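Local coordinates for protein aminotransferase, class I (Staphylococcus aureus, PDB 2O1B) that probably catalyses pyridoxal-phosphate-dependent transfer of an amino group, as an aspartate-type aminotransferase of class I, at residues P126-D140 with G149-L162. Residues are numbered along the deposited sequence; the frame is centred on the assembly and turned at random. Where two conformers were deposited one is given.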
loop_
_atom_site.group_PDB
_atom_site.type_symbol
_atom_site.label_atom_id
_atom_site.label_comp_id
_atom_site.label_asym_id
_atom_site.label_seq_id
_atom_site.Cartn_x
_atom_site.Cartn_y
_atom_site.Cartn_z
ATOM N N PRO A 126 2.333 -12.089 7.752
ATOM C CA PRO A 126 3.107 -12.468 8.948
ATOM C C PRO A 126 3.149 -11.384 10.020
ATOM O O PRO A 126 3.074 -11.696 11.215
ATOM C CB PRO A 126 4.499 -12.730 8.382
ATOM C CG PRO A 126 4.241 -13.081 6.917
ATOM C CD PRO A 126 3.169 -12.137 6.537
ATOM N N THR A 127 3.283 -10.125 9.607
ATOM C CA THR A 127 3.306 -9.003 10.552
ATOM C C THR A 127 2.038 -9.011 11.408
ATOM O O THR A 127 2.092 -8.737 12.621
ATOM C CB THR A 127 3.479 -7.637 9.817
ATOM O OG1 THR A 127 4.848 -7.483 9.427
ATOM C CG2 THR A 127 3.102 -6.458 10.705
ATOM N N CYS A 128 0.921 -9.355 10.760
ATOM C CA CYS A 128 -0.395 -9.413 11.393
ATOM C C CYS A 128 -0.649 -10.621 12.277
ATOM O O CYS A 128 -1.447 -10.531 13.208
ATOM C CB CYS A 128 -1.482 -9.364 10.336
ATOM S SG CYS A 128 -1.427 -7.865 9.394
ATOM N N VAL A 129 0.018 -11.740 11.996
ATOM C CA VAL A 129 -0.406 -13.031 12.527
ATOM C C VAL A 129 0.629 -13.728 13.411
ATOM O O VAL A 129 0.263 -14.404 14.375
ATOM C CB VAL A 129 -0.876 -13.965 11.366
ATOM C CG1 VAL A 129 -0.671 -15.417 11.705
ATOM C CG2 VAL A 129 -2.323 -13.696 11.036
ATOM N N ILE A 130 1.915 -13.542 13.111
ATOM C CA ILE A 130 2.975 -14.257 13.833
ATOM C C ILE A 130 3.772 -13.355 14.768
ATOM O O ILE A 130 3.696 -12.131 14.680
ATOM C CB ILE A 130 3.925 -15.026 12.855
ATOM C CG1 ILE A 130 4.915 -14.074 12.172
ATOM C CG2 ILE A 130 3.113 -15.830 11.810
ATOM C CD1 ILE A 130 6.147 -14.765 11.600
ATOM N N ASN A 131 4.536 -13.968 15.668
ATOM C CA ASN A 131 5.429 -13.234 16.557
ATOM C C ASN A 131 6.901 -13.569 16.266
ATOM O O ASN A 131 7.188 -14.618 15.692
ATOM C CB ASN A 131 5.058 -13.515 18.020
ATOM C CG ASN A 131 3.660 -13.009 18.369
ATOM O OD1 ASN A 131 3.379 -11.814 18.265
ATOM N ND2 ASN A 131 2.772 -13.925 18.755
ATOM N N PRO A 132 7.841 -12.668 16.632
ATOM C CA PRO A 132 9.270 -12.934 16.426
ATOM C C PRO A 132 9.689 -14.376 16.746
ATOM O O PRO A 132 9.318 -14.904 17.793
ATOM C CB PRO A 132 9.933 -11.957 17.390
ATOM C CG PRO A 132 9.013 -10.788 17.388
ATOM C CD PRO A 132 7.621 -11.336 17.229
ATOM N N GLY A 133 10.433 -15.006 15.830
ATOM C CA GLY A 133 10.919 -16.370 16.022
ATOM C C GLY A 133 9.956 -17.471 15.606
ATOM O O GLY A 133 10.305 -18.653 15.656
ATOM N N ASP A 134 8.739 -17.100 15.212
ATOM C CA ASP A 134 7.768 -18.073 14.718
ATOM C C ASP A 134 8.212 -18.605 13.367
ATOM O O ASP A 134 8.679 -17.847 12.526
ATOM C CB ASP A 134 6.369 -17.440 14.584
ATOM C CG ASP A 134 5.621 -17.361 15.917
ATOM O OD1 ASP A 134 4.469 -16.885 15.895
ATOM O OD2 ASP A 134 6.164 -17.771 16.974
ATOM N N TYR A 135 8.044 -19.908 13.157
ATOM C CA TYR A 135 8.388 -20.533 11.882
ATOM C C TYR A 135 7.272 -20.372 10.875
ATOM O O TYR A 135 6.098 -20.471 11.222
ATOM C CB TYR A 135 8.655 -22.015 12.078
ATOM C CG TYR A 135 9.971 -22.331 12.724
ATOM C CD1 TYR A 135 10.487 -21.538 13.748
ATOM C CD2 TYR A 135 10.694 -23.448 12.333
ATOM C CE1 TYR A 135 11.710 -21.856 14.362
ATOM C CE2 TYR A 135 11.903 -23.774 12.936
ATOM C CZ TYR A 135 12.406 -22.977 13.939
ATOM O OH TYR A 135 13.610 -23.307 14.513
ATOM N N VAL A 136 7.652 -20.103 9.626
ATOM C CA VAL A 136 6.699 -20.013 8.528
ATOM C C VAL A 136 7.189 -20.933 7.406
ATOM O O VAL A 136 8.343 -20.819 6.959
ATOM C CB VAL A 136 6.549 -18.558 8.005
ATOM C CG1 VAL A 136 5.565 -18.502 6.856
ATOM C CG2 VAL A 136 6.110 -17.615 9.134
ATOM N N LEU A 137 6.314 -21.839 6.967
ATOM C CA LEU A 137 6.627 -22.758 5.867
ATOM C C LEU A 137 6.322 -22.120 4.520
ATOM O O LEU A 137 5.216 -21.639 4.308
ATOM C CB LEU A 137 5.857 -24.069 6.020
ATOM C CG LEU A 137 6.436 -24.978 7.103
ATOM C CD1 LEU A 137 5.473 -26.097 7.438
ATOM C CD2 LEU A 137 7.760 -25.551 6.614
ATOM N N LEU A 138 7.324 -22.133 3.635
ATOM C CA LEU A 138 7.253 -21.528 2.308
ATOM C C LEU A 138 7.477 -22.562 1.186
ATOM O O LEU A 138 8.483 -23.273 1.198
ATOM C CB LEU A 138 8.315 -20.419 2.209
ATOM C CG LEU A 138 7.946 -18.947 2.486
ATOM C CD1 LEU A 138 6.743 -18.714 3.396
ATOM C CD2 LEU A 138 9.114 -18.100 2.923
ATOM N N PRO A 139 6.556 -22.635 0.198
ATOM C CA PRO A 139 6.694 -23.636 -0.868
ATOM C C PRO A 139 8.012 -23.504 -1.623
ATOM O O PRO A 139 8.390 -22.403 -2.047
ATOM C CB PRO A 139 5.524 -23.319 -1.813
ATOM C CG PRO A 139 4.560 -22.582 -1.002
ATOM C CD PRO A 139 5.357 -21.801 0.008
ATOM N N ASP A 140 8.710 -24.631 -1.758
ATOM C CA ASP A 140 9.946 -24.723 -2.535
ATOM C C ASP A 140 9.783 -25.862 -3.543
ATOM O O ASP A 140 9.793 -27.025 -3.146
ATOM C CB ASP A 140 11.115 -25.003 -1.593
ATOM C CG ASP A 140 12.463 -25.029 -2.305
ATOM O OD1 ASP A 140 12.504 -24.920 -3.560
ATOM O OD2 ASP A 140 13.484 -25.160 -1.593
ATOM N N GLY A 149 7.888 -10.806 3.551
ATOM C CA GLY A 149 6.858 -10.705 4.594
ATOM C C GLY A 149 7.275 -11.385 5.890
ATOM O O GLY A 149 7.207 -10.786 6.972
ATOM N N VAL A 150 7.717 -12.635 5.791
ATOM C CA VAL A 150 8.186 -13.371 6.975
ATOM C C VAL A 150 9.312 -12.600 7.685
ATOM O O VAL A 150 9.266 -12.400 8.908
ATOM C CB VAL A 150 8.638 -14.806 6.626
ATOM C CG1 VAL A 150 9.017 -15.552 7.880
ATOM C CG2 VAL A 150 7.529 -15.556 5.879
ATOM N N LEU A 151 10.301 -12.142 6.913
ATOM C CA LEU A 151 11.459 -11.422 7.458
ATOM C C LEU A 151 11.074 -10.074 8.043
ATOM O O LEU A 151 11.670 -9.625 9.024
ATOM C CB LEU A 151 12.560 -11.237 6.397
ATOM C CG LEU A 151 13.278 -12.484 5.889
ATOM C CD1 LEU A 151 14.306 -12.130 4.832
ATOM C CD2 LEU A 151 13.972 -13.246 7.045
ATOM N N LEU A 152 10.085 -9.424 7.434
ATOM C CA LEU A 152 9.603 -8.138 7.937
ATOM C C LEU A 152 8.923 -8.281 9.294
ATOM O O LEU A 152 8.811 -7.306 10.029
ATOM C CB LEU A 152 8.646 -7.473 6.940
ATOM C CG LEU A 152 9.331 -6.769 5.759
ATOM C CD1 LEU A 152 8.322 -6.444 4.631
ATOM C CD2 LEU A 152 10.079 -5.518 6.225
ATOM N N ALA A 153 8.469 -9.498 9.599
ATOM C CA ALA A 153 7.838 -9.821 10.882
ATOM C C ALA A 153 8.762 -10.575 11.847
ATOM O O ALA A 153 8.298 -11.128 12.846
ATOM C CB ALA A 153 6.569 -10.631 10.634
ATOM N N ASP A 154 10.061 -10.598 11.548
ATOM C CA ASP A 154 11.073 -11.323 12.341
ATOM C C ASP A 154 10.774 -12.817 12.501
ATOM O O ASP A 154 11.196 -13.449 13.479
ATOM C CB ASP A 154 11.285 -10.675 13.715
ATOM C CG ASP A 154 11.876 -9.276 13.623
ATOM O OD1 ASP A 154 11.109 -8.300 13.769
ATOM O OD2 ASP A 154 13.106 -9.156 13.405
ATOM N N GLY A 155 10.048 -13.387 11.544
ATOM C CA GLY A 155 9.764 -14.809 11.563
ATOM C C GLY A 155 10.922 -15.593 10.988
ATOM O O GLY A 155 11.868 -15.011 10.451
ATOM N N LYS A 156 10.838 -16.915 11.094
ATOM C CA LYS A 156 11.868 -17.791 10.557
ATOM C C LYS A 156 11.321 -18.615 9.390
ATOM O O LYS A 156 10.573 -19.576 9.584
ATOM C CB LYS A 156 12.500 -18.657 11.657
ATOM C CG LYS A 156 12.953 -17.832 12.870
ATOM C CD LYS A 156 14.276 -18.294 13.462
ATOM C CE LYS A 156 15.458 -17.492 12.898
ATOM N NZ LYS A 156 15.573 -16.116 13.485
ATOM N N PRO A 157 11.681 -18.213 8.161
ATOM C CA PRO A 157 11.207 -18.928 6.977
ATOM C C PRO A 157 11.896 -20.283 6.833
ATOM O O PRO A 157 13.124 -20.376 6.936
ATOM C CB PRO A 157 11.586 -18.006 5.810
ATOM C CG PRO A 157 12.157 -16.757 6.426
ATOM C CD PRO A 157 12.556 -17.079 7.821
ATOM N N VAL A 158 11.080 -21.316 6.627
ATOM C CA VAL A 158 11.556 -22.688 6.433
ATOM C C VAL A 158 10.878 -23.271 5.187
ATOM O O VAL A 158 9.666 -23.140 5.035
ATOM C CB VAL A 158 11.246 -23.570 7.669
ATOM C CG1 VAL A 158 11.573 -25.035 7.403
ATOM C CG2 VAL A 158 12.020 -23.075 8.895
ATOM N N PRO A 159 11.656 -23.946 4.301
ATOM C CA PRO A 159 11.072 -24.428 3.042
ATOM C C PRO A 159 10.117 -25.598 3.206
ATOM O O PRO A 159 10.396 -26.525 3.970
ATOM C CB PRO A 159 12.290 -24.891 2.232
ATOM C CG PRO A 159 13.485 -24.489 2.999
ATOM C CD PRO A 159 13.078 -24.320 4.416
ATOM N N LEU A 160 8.998 -25.539 2.490
ATOM C CA LEU A 160 8.098 -26.669 2.324
ATOM C C LEU A 160 8.522 -27.352 1.022
ATOM O O LEU A 160 8.237 -26.861 -0.071
ATOM C CB LEU A 160 6.633 -26.195 2.244
ATOM C CG LEU A 160 5.524 -27.234 1.967
ATOM C CD1 LEU A 160 5.433 -28.291 3.075
ATOM C CD2 LEU A 160 4.170 -26.563 1.743
ATOM N N ASN A 161 9.205 -28.484 1.160
ATOM C CA ASN A 161 9.809 -29.134 0.005
ATOM C C ASN A 161 8.803 -29.887 -0.873
ATOM O O ASN A 161 8.200 -30.896 -0.479
ATOM C CB ASN A 161 11.010 -29.993 0.419
ATOM C CG ASN A 161 12.161 -29.155 0.971
ATOM O OD1 ASN A 161 12.509 -28.103 0.420
ATOM N ND2 ASN A 161 12.754 -29.617 2.066
ATOM N N LEU A 162 8.610 -29.354 -2.076
ATOM C CA LEU A 162 7.674 -29.928 -3.036
ATOM C C LEU A 162 8.450 -30.586 -4.173
ATOM O O LEU A 162 9.437 -30.037 -4.665
ATOM C CB LEU A 162 6.727 -28.853 -3.573
ATOM C CG LEU A 162 6.057 -27.933 -2.540
ATOM C CD1 LEU A 162 5.255 -26.845 -3.235
ATOM C CD2 LEU A 162 5.166 -28.713 -1.595
HETATM O O HOH W 1 5.032 -9.166 7.298
HETATM O O HOH W 2 6.407 -5.014 9.332
#
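Strands 135-140 and 156-161 pair in parallel through an unbroken backbone ladder, in which Val136, Leu138 and Asp140 donate to Lys156, Val158 and Leu160 while the carbonyls of Asp134, Val136, Leu138 and Asp140 accept the N-H groups of Lys156, Val158, Leu160 and Leu162. The shortest rung, Leu160 N to Leu138 O at 2.7 Å, is nearly straight at hydrogen (175°), yet its donor stands above the carbonyl plane. Pro157 and Pro159 fall where the nitrogens face away from strand 135-140, so no rung is lost, and their CA-H groups add contacts to Val136 O and Leu138 O. Ahead of the ladder, Gly133 N in a type II turn binds Asp154 O (2.9 Å), just where a Schellman motif ends helix 146-152.

Apolar contacts fill the angle between sheet and helices. Val136 and Val150 meet tip to tip, CG1 to CG2 at 3.7 Å, and Leu138 CD1 joins the same Val150 methyl. Ala153 CB presses on the Pro126-Thr127 peptide, 3.5 Å from Thr127 N. Ile130, with CG1 between the backbone N and the carbonyl carbon (chi1 77°), packs CD1 3.6 Å from Gly155 CA. On the other sheet face, Val158 CG2 touches Tyr135 CD2 obliquely (3.7 Å).

A water links Thr127 OG1 to Gly149 O. In this beta-alpha-beta crossover, beside strand 182-187 in the large PLP-binding domain, main-chain bonds thus hold the sheet's edge strand and mainly apolar contacts the helix, with polar links at its end and side.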